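PDB 6JAV: group II chitinase from Ostrinia furnacalis, which probably cleaves internal glycosidic bonds of chitin as an endochitinase, the chain here being a family 18 glycoside hydrolase catalytic domain with a bound inhibitor. Local coordinates for residues G209-L214 with G247-G252; G272-E277 with K315-V320; E277-R280 with L285-Y288. All blocks are in the same frame, centred on the assembly; numbering follows the deposited sequence.

In the fold
All three contacts lie on or beside strand 244-257 of the family 18 glycoside hydrolase domain. Interaction 1 involves this strand directly, through G247-G252. Interaction 2 uses strand 318-321 and interaction 3 strand 284-286, both antiparallel neighbours of 244-257. Along the chain, interaction 1 closes before the other two open, and these start from one loop and share E277. The centre of interaction 1 is about 16 Å from that of interaction 2; interactions 2 and 3 are closer, their centres about 11 Å apart. M250 O is probably hydrogen-bonded to Y287 N (3.0 Å), and L285 CD2 packs on G276 CA at 3.6 Å. A barrel strand is thus tied to the subdomain beside the inhibitor pocket.

Interaction 1 of 3, residues G209-L214 with G247-G252; sequences GHVAPL and GMPMYG
A212 and V211 meet P249 and Y251 purely through carbon. The apolar part has three touches. A212 CB lies 3.8 Å from P249 CG, V211 CG1 is 4.3 Å from the same CG, and V211 CG2 approaches Y251 CE2 at 4.0 Å. V211 serves both partners because its two methyls diverge: with chi1 at 61°, CG2 stands anti to the backbone N and reaches the tyrosine ring, which it meets obliquely, while CG1 turns to the proline.

The polar bonds do not run between the two segments: one is internal to 209-214, the other leads from Y251 to D199. A212 N donates to H210 ND1 over 2.9 Å with an N-H...N angle of 167°, which holds the imidazole edge-on to A212 N, the donor 13° from the ring plane. Y251 OH is hydrogen-bonded to D199 OD1, and its ring stacks with F284; D199 and F284 both line the inhibitor pocket, whose ligand is about 6 Å from the Y251 side chain.

With H210 ND1 and Y251 OH engaged away from the other segment, what joins loop 209-214 to strand 244-257 here is van der Waals packing, in a buried contact of 165 Å².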
loop_
_atom_site.group_PDB
_atom_site.type_symbol
_atom_site.label_atom_id
_atom_site.label_comp_id
_atom_site.label_asym_id
_atom_site.label_seq_id
_atom_site.Cartn_x
_atom_site.Cartn_y
_atom_site.Cartn_z
ATOM N N GLY A 209 6.991 17.508 3.330
ATOM C CA GLY A 209 6.445 17.273 2.003
ATOM C C GLY A 209 5.228 16.387 2.143
ATOM O O GLY A 209 4.934 15.874 3.232
ATOM N N HIS A 210 4.515 16.220 1.033
ATOM C CA HIS A 210 3.272 15.455 1.069
ATOM C C HIS A 210 3.504 13.961 0.868
ATOM O O HIS A 210 4.193 13.555 -0.067
ATOM C CB HIS A 210 2.255 15.952 0.046
ATOM C CG HIS A 210 0.869 15.612 0.444
ATOM N ND1 HIS A 210 0.316 14.360 0.230
ATOM C CD2 HIS A 210 -0.055 16.324 1.128
ATOM C CE1 HIS A 210 -0.899 14.330 0.744
ATOM N NE2 HIS A 210 -1.148 15.510 1.303
ATOM N N VAL A 211 2.871 13.142 1.724
ATOM C CA VAL A 211 2.931 11.683 1.581
ATOM C C VAL A 211 2.600 11.202 0.162
ATOM O O VAL A 211 3.150 10.195 -0.300
ATOM C CB VAL A 211 2.055 11.010 2.663
ATOM C CG1 VAL A 211 0.589 11.406 2.563
ATOM C CG2 VAL A 211 2.220 9.467 2.612
ATOM N N ALA A 212 1.657 11.849 -0.526
ATOM C CA ALA A 212 1.090 11.264 -1.749
ATOM C C ALA A 212 0.538 12.330 -2.693
ATOM O O ALA A 212 -0.655 12.373 -2.978
ATOM C CB ALA A 212 0.030 10.215 -1.399
ATOM N N PRO A 213 1.407 13.178 -3.253
ATOM C CA PRO A 213 0.918 14.157 -4.235
ATOM C C PRO A 213 0.368 13.476 -5.478
ATOM O O PRO A 213 0.895 12.448 -5.926
ATOM C CB PRO A 213 2.170 14.961 -4.602
ATOM C CG PRO A 213 3.297 14.394 -3.885
ATOM C CD PRO A 213 2.870 13.144 -3.148
ATOM N N LEU A 214 -0.704 14.062 -6.029
ATOM C CA LEU A 214 -1.294 13.591 -7.278
ATOM C C LEU A 214 -0.587 14.199 -8.489
ATOM O O LEU A 214 -0.232 13.480 -9.428
ATOM C CB LEU A 214 -2.779 13.926 -7.310
ATOM C CG LEU A 214 -3.490 13.592 -8.613
ATOM C CD1 LEU A 214 -3.364 12.110 -8.996
ATOM C CD2 LEU A 214 -4.945 14.004 -8.498
ATOM N N GLY A 247 -2.630 3.022 -5.566
ATOM C CA GLY A 247 -2.655 3.063 -4.105
ATOM C C GLY A 247 -3.020 4.434 -3.554
ATOM O O GLY A 247 -2.602 5.481 -4.063
ATOM N N MET A 248 -3.758 4.414 -2.443
ATOM C CA MET A 248 -4.119 5.612 -1.716
ATOM C C MET A 248 -3.877 5.384 -0.225
ATOM O O MET A 248 -4.264 4.324 0.322
ATOM C CB MET A 248 -5.570 5.982 -2.022
ATOM C CG MET A 248 -5.810 6.571 -3.501
ATOM S SD MET A 248 -7.552 6.540 -3.864
ATOM C CE MET A 248 -7.746 4.825 -4.294
ATOM N N PRO A 249 -3.205 6.313 0.451
ATOM C CA PRO A 249 -2.858 6.135 1.877
ATOM C C PRO A 249 -4.001 6.536 2.804
ATOM O O PRO A 249 -4.605 7.606 2.660
ATOM C CB PRO A 249 -1.659 7.077 2.068
ATOM C CG PRO A 249 -1.946 8.216 1.103
ATOM C CD PRO A 249 -2.667 7.578 -0.105
ATOM N N MET A 250 -4.276 5.672 3.781
ATOM C CA MET A 250 -5.216 5.959 4.860
ATOM C C MET A 250 -4.505 6.505 6.086
ATOM O O MET A 250 -4.960 6.291 7.228
ATOM C CB MET A 250 -5.975 4.675 5.245
ATOM C CG MET A 250 -6.651 3.936 4.047
ATOM S SD MET A 250 -8.128 4.704 3.371
ATOM C CE MET A 250 -7.426 5.702 2.041
ATOM N N TYR A 251 -3.342 7.110 5.887
ATOM C CA TYR A 251 -2.480 7.573 6.961
ATOM C C TYR A 251 -1.688 8.767 6.445
ATOM O O TYR A 251 -1.705 9.096 5.249
ATOM C CB TYR A 251 -1.505 6.451 7.402
ATOM C CG TYR A 251 -0.535 6.097 6.286
ATOM C CD1 TYR A 251 -0.889 5.178 5.305
ATOM C CD2 TYR A 251 0.712 6.717 6.206
ATOM C CE1 TYR A 251 -0.021 4.877 4.247
ATOM C CE2 TYR A 251 1.576 6.457 5.154
ATOM C CZ TYR A 251 1.190 5.522 4.187
ATOM O OH TYR A 251 2.044 5.219 3.146
ATOM N N GLY A 252 -0.966 9.395 7.366
ATOM C CA GLY A 252 -0.097 10.491 7.013
ATOM C C GLY A 252 1.328 10.258 7.464
ATOM O O GLY A 252 1.614 9.438 8.339
#

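Interaction 2 of 3, residues G272-E277 with K315-V320; sequences GGEPGE and KGNQWV
Q318 meets E274 by folding back on itself: its first torsion puts CG beside the backbone N, and the bend at chi2, -61°, carries the amide over to the loop. E274 starts with a similar first torsion but then runs extended, and crosses the glutamine at about a right angle. The carboxylate nevertheless lies stacked on the amide, the two planes 22° apart, with E274 CD 3.9 Å from Q318 CD.

The bond between the segments is made by the amide oxygen. E274 N donates to Q318 OE1 over 2.8 Å, at an N-H...O angle of 159° and with the donor tilted from the carbonyl plane. A water donates to the same OE1 and to E274 O, so this oxygen accepts two bonds and both backbone polar atoms of E274 are tied to it, one directly and one through the water. G273 CA comes within 3.3 Å of OE1, close packing at a residue with no side chain.

Q318 closes a type II' turn, K315 to Q318, at the hairpin between strands 312-315 and 318-321, part of the subdomain set beside the barrel in this family 18 domain. On the amide's other end, Q318 NE2 donates almost straight to N317 OD1, 3.0 Å away, approaching from above that carbonyl plane, and also to T256 OG1 of strand 244-257. With bonds at both ends, the amide's rotation is fixed. The carboxylate of E274 lies on the exposed outer side of the contact, its OE1 3.7 Å from Q318 NE2 in a stacking contact, not a hydrogen bond.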
loop_
_atom_site.group_PDB
_atom_site.type_symbol
_atom_site.label_atom_id
_atom_site.label_comp_id
_atom_site.label_asym_id
_atom_site.label_seq_id
_atom_site.Cartn_x
_atom_site.Cartn_y
_atom_site.Cartn_z
ATOM N N GLY A 272 11.231 12.491 12.603
ATOM C CA GLY A 272 9.834 12.136 12.452
ATOM C C GLY A 272 8.970 12.790 13.514
ATOM O O GLY A 272 9.444 13.257 14.551
ATOM N N GLY A 273 7.668 12.825 13.248
ATOM C CA GLY A 273 6.741 13.338 14.236
ATOM C C GLY A 273 6.583 12.400 15.415
ATOM O O GLY A 273 6.876 11.201 15.357
ATOM N N GLU A 274 6.104 12.970 16.515
ATOM C CA GLU A 274 5.870 12.174 17.714
ATOM C C GLU A 274 4.915 11.021 17.398
ATOM O O GLU A 274 3.935 11.219 16.677
ATOM C CB GLU A 274 5.274 13.056 18.810
ATOM C CG GLU A 274 6.266 14.080 19.346
ATOM C CD GLU A 274 5.614 15.179 20.183
ATOM O OE1 GLU A 274 6.312 16.162 20.511
ATOM O OE2 GLU A 274 4.411 15.066 20.512
ATOM N N PRO A 275 5.181 9.813 17.901
ATOM C CA PRO A 275 4.284 8.676 17.627
ATOM C C PRO A 275 2.862 8.934 18.098
ATOM O O PRO A 275 2.616 9.606 19.114
ATOM C CB PRO A 275 4.901 7.525 18.429
ATOM C CG PRO A 275 6.340 7.910 18.614
ATOM C CD PRO A 275 6.339 9.417 18.728
ATOM N N GLY A 276 1.911 8.393 17.334
ATOM C CA GLY A 276 0.532 8.390 17.774
ATOM C C GLY A 276 0.306 7.398 18.894
ATOM O O GLY A 276 1.009 6.393 19.033
ATOM N N GLU A 277 -0.741 7.656 19.674
ATOM C CA GLU A 277 -1.001 6.782 20.813
ATOM C C GLU A 277 -1.510 5.404 20.410
ATOM O O GLU A 277 -1.389 4.461 21.201
ATOM C CB GLU A 277 -1.969 7.463 21.782
ATOM C CG GLU A 277 -3.357 7.591 21.254
ATOM C CD GLU A 277 -3.619 8.929 20.579
ATOM O OE1 GLU A 277 -2.700 9.502 19.937
ATOM O OE2 GLU A 277 -4.768 9.406 20.685
ATOM N N LYS A 315 0.658 21.732 14.415
ATOM C CA LYS A 315 0.479 22.397 15.704
ATOM C C LYS A 315 1.819 22.373 16.413
ATOM O O LYS A 315 2.452 21.319 16.527
ATOM C CB LYS A 315 -0.592 21.707 16.550
ATOM C CG LYS A 315 -0.838 22.463 17.862
ATOM C CD LYS A 315 -1.968 21.884 18.645
ATOM C CE LYS A 315 -2.253 22.742 19.874
ATOM N NZ LYS A 315 -3.215 22.048 20.782
ATOM N N GLY A 316 2.262 23.540 16.870
ATOM C CA GLY A 316 3.564 23.593 17.512
ATOM C C GLY A 316 4.628 23.164 16.528
ATOM O O GLY A 316 4.667 23.627 15.385
ATOM N N ASN A 317 5.471 22.219 16.944
ATOM C CA ASN A 317 6.517 21.701 16.073
ATOM C C ASN A 317 6.141 20.375 15.403
ATOM O O ASN A 317 7.026 19.671 14.916
ATOM C CB ASN A 317 7.862 21.612 16.808
ATOM C CG ASN A 317 7.934 20.462 17.806
ATOM O OD1 ASN A 317 6.937 19.806 18.116
ATOM N ND2 ASN A 317 9.134 20.214 18.316
ATOM N N GLN A 318 4.859 20.030 15.371
ATOM C CA GLN A 318 4.397 18.802 14.727
ATOM C C GLN A 318 3.667 19.140 13.434
ATOM O O GLN A 318 2.896 20.101 13.378
ATOM C CB GLN A 318 3.450 18.055 15.653
ATOM C CG GLN A 318 4.146 17.586 16.927
ATOM C CD GLN A 318 5.284 16.641 16.623
ATOM O OE1 GLN A 318 5.071 15.540 16.104
ATOM N NE2 GLN A 318 6.506 17.064 16.916
ATOM N N TRP A 319 3.903 18.334 12.389
ATOM C CA TRP A 319 3.377 18.623 11.055
ATOM C C TRP A 319 3.084 17.285 10.375
ATOM O O TRP A 319 3.914 16.373 10.454
ATOM C CB TRP A 319 4.479 19.376 10.289
ATOM C CG TRP A 319 4.149 20.071 8.997
ATOM C CD1 TRP A 319 3.983 21.434 8.805
ATOM C CD2 TRP A 319 4.087 19.480 7.691
ATOM N NE1 TRP A 319 3.776 21.704 7.468
ATOM C CE2 TRP A 319 3.833 20.523 6.764
ATOM C CE3 TRP A 319 4.186 18.156 7.214
ATOM C CZ2 TRP A 319 3.694 20.293 5.395
ATOM C CZ3 TRP A 319 4.061 17.925 5.840
ATOM C CH2 TRP A 319 3.805 18.985 4.951
ATOM N N VAL A 320 1.928 17.153 9.723
ATOM C CA VAL A 320 1.572 15.871 9.093
ATOM C C VAL A 320 0.908 16.124 7.748
ATOM O O VAL A 320 0.085 17.030 7.611
ATOM C CB VAL A 320 0.670 15.036 10.035
ATOM C CG1 VAL A 320 -0.658 15.727 10.295
ATOM C CG2 VAL A 320 0.447 13.607 9.462
HETATM O O HOH W 1 2.997 13.717 15.606
#

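Interaction 3 of 3, residues E277-R280 with L285-Y288; sequences EYTR and LAYY
Y278 and Y288 form the tight part of the contact, an offset edge-to-face pair with ring centroids 5.6 Å apart and planes at 70°. The edge of Y288 is turned toward the face of Y278, and its CE1 comes to 3.6 Å from Y278 CD2. The hydroxyl end of Y288 goes further along the partner, to 3.3 Å between Y288 OH and Y278 CB, with CB in the plane of the Y288 ring. Chi1 of Y288, 66°, holds CG between the backbone N and the carbonyl carbon; this sends the ring from the first turn of helix 287-296 back across the loop.

T279 extends the packing to the start of that helix. Its CG2 lies 3.9 Å from A286 CB, and the A286 methyl in turn sits 3.6 Å above one face of the Y288 ring, offset toward the rim. The other branch, OG1, is hydrogen-bonded to E289 OE1, which also accepts A286 N; E289 OE2 takes Y278 N. E289, at N3, thus supplies its half of a capping box, while the N-cap alanine has no side-chain acceptor for the other half. The helix end nearby would be expected to stabilise the carboxylate's negative charge.

The outer side is looser. E277 is exposed and makes no close approach to 285-288, its OE2 instead forming a salt bridge to R356 and its OE1 a weak, long ion pair with R293. R280 likewise is exposed; its NH1 bonds to Y19 O.

With T279 about 5 Å from the bound ligand, loop 277-280 covers a strand-to-helix junction, 284-286 into 287-296, in what corresponds to the alpha+beta insertion subdomain that flanks the barrel cleft in family 18 chitinases.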
loop_
_atom_site.group_PDB
_atom_site.type_symbol
_atom_site.label_atom_id
_atom_site.label_comp_id
_atom_site.label_asym_id
_atom_site.label_seq_id
_atom_site.Cartn_x
_atom_site.Cartn_y
_atom_site.Cartn_z
ATOM N N GLU A 277 -0.741 7.656 19.674
ATOM C CA GLU A 277 -1.001 6.782 20.813
ATOM C C GLU A 277 -1.510 5.404 20.410
ATOM O O GLU A 277 -1.389 4.461 21.201
ATOM C CB GLU A 277 -1.969 7.463 21.782
ATOM C CG GLU A 277 -3.357 7.591 21.254
ATOM C CD GLU A 277 -3.619 8.929 20.579
ATOM O OE1 GLU A 277 -2.700 9.502 19.937
ATOM O OE2 GLU A 277 -4.768 9.406 20.685
ATOM N N TYR A 278 -2.082 5.250 19.215
ATOM C CA TYR A 278 -2.544 3.939 18.787
ATOM C C TYR A 278 -1.564 3.212 17.886
ATOM O O TYR A 278 -1.400 1.997 18.017
ATOM C CB TYR A 278 -3.875 4.047 18.048
ATOM C CG TYR A 278 -4.979 4.539 18.935
ATOM C CD1 TYR A 278 -5.643 3.667 19.795
ATOM C CD2 TYR A 278 -5.339 5.872 18.931
ATOM C CE1 TYR A 278 -6.649 4.124 20.613
ATOM C CE2 TYR A 278 -6.355 6.331 19.724
ATOM C CZ TYR A 278 -7.004 5.457 20.570
ATOM O OH TYR A 278 -8.001 5.940 21.369
ATOM N N THR A 279 -0.942 3.921 16.943
ATOM C CA THR A 279 -0.080 3.261 15.973
ATOM C C THR A 279 1.365 3.182 16.425
ATOM O O THR A 279 2.095 2.307 15.945
ATOM C CB THR A 279 -0.206 3.940 14.598
ATOM O OG1 THR A 279 0.027 5.347 14.732
ATOM C CG2 THR A 279 -1.614 3.701 14.034
ATOM N N ARG A 280 1.791 4.081 17.318
ATOM C CA ARG A 280 3.050 3.936 18.059
ATOM C C ARG A 280 4.273 3.781 17.145
ATOM O O ARG A 280 5.118 2.904 17.335
ATOM C CB ARG A 280 2.955 2.798 19.090
ATOM C CG ARG A 280 2.042 3.149 20.275
ATOM C CD ARG A 280 1.961 2.024 21.225
ATOM N NE ARG A 280 1.799 0.765 20.394
ATOM C CZ ARG A 280 1.053 -0.302 20.720
ATOM N NH1 ARG A 280 0.970 -1.298 19.863
ATOM N NH2 ARG A 280 0.387 -0.291 21.898
ATOM N N LEU A 285 1.087 8.570 11.254
ATOM C CA LEU A 285 -0.170 8.695 11.994
ATOM C C LEU A 285 -1.315 8.130 11.162
ATOM O O LEU A 285 -1.423 8.418 9.967
ATOM C CB LEU A 285 -0.519 10.164 12.342
ATOM C CG LEU A 285 0.398 10.868 13.347
ATOM C CD1 LEU A 285 0.072 12.351 13.415
ATOM C CD2 LEU A 285 0.290 10.234 14.742
ATOM N N ALA A 286 -2.194 7.361 11.793
ATOM C CA ALA A 286 -3.369 6.877 11.088
ATOM C C ALA A 286 -4.312 8.042 10.804
ATOM O O ALA A 286 -4.286 9.064 11.497
ATOM C CB ALA A 286 -4.107 5.857 11.964
ATOM N N TYR A 287 -5.155 7.901 9.777
ATOM C CA TYR A 287 -6.156 8.933 9.536
ATOM C C TYR A 287 -6.983 9.216 10.790
ATOM O O TYR A 287 -7.288 10.372 11.089
ATOM C CB TYR A 287 -7.068 8.583 8.346
ATOM C CG TYR A 287 -8.081 9.687 8.127
ATOM C CD1 TYR A 287 -7.686 10.893 7.562
ATOM C CD2 TYR A 287 -9.380 9.563 8.584
ATOM C CE1 TYR A 287 -8.588 11.943 7.392
ATOM C CE2 TYR A 287 -10.295 10.614 8.428
ATOM C CZ TYR A 287 -9.878 11.786 7.828
ATOM O OH TYR A 287 -10.751 12.851 7.663
ATOM N N TYR A 288 -7.344 8.177 11.558
ATOM C CA TYR A 288 -8.167 8.436 12.744
ATOM C C TYR A 288 -7.403 9.154 13.855
ATOM O O TYR A 288 -8.031 9.731 14.760
ATOM C CB TYR A 288 -8.849 7.151 13.251
ATOM C CG TYR A 288 -7.933 6.075 13.790
ATOM C CD1 TYR A 288 -7.371 6.163 15.084
ATOM C CD2 TYR A 288 -7.648 4.935 13.026
ATOM C CE1 TYR A 288 -6.547 5.169 15.570
ATOM C CE2 TYR A 288 -6.816 3.936 13.506
ATOM C CZ TYR A 288 -6.258 4.054 14.775
ATOM O OH TYR A 288 -5.453 3.053 15.269
#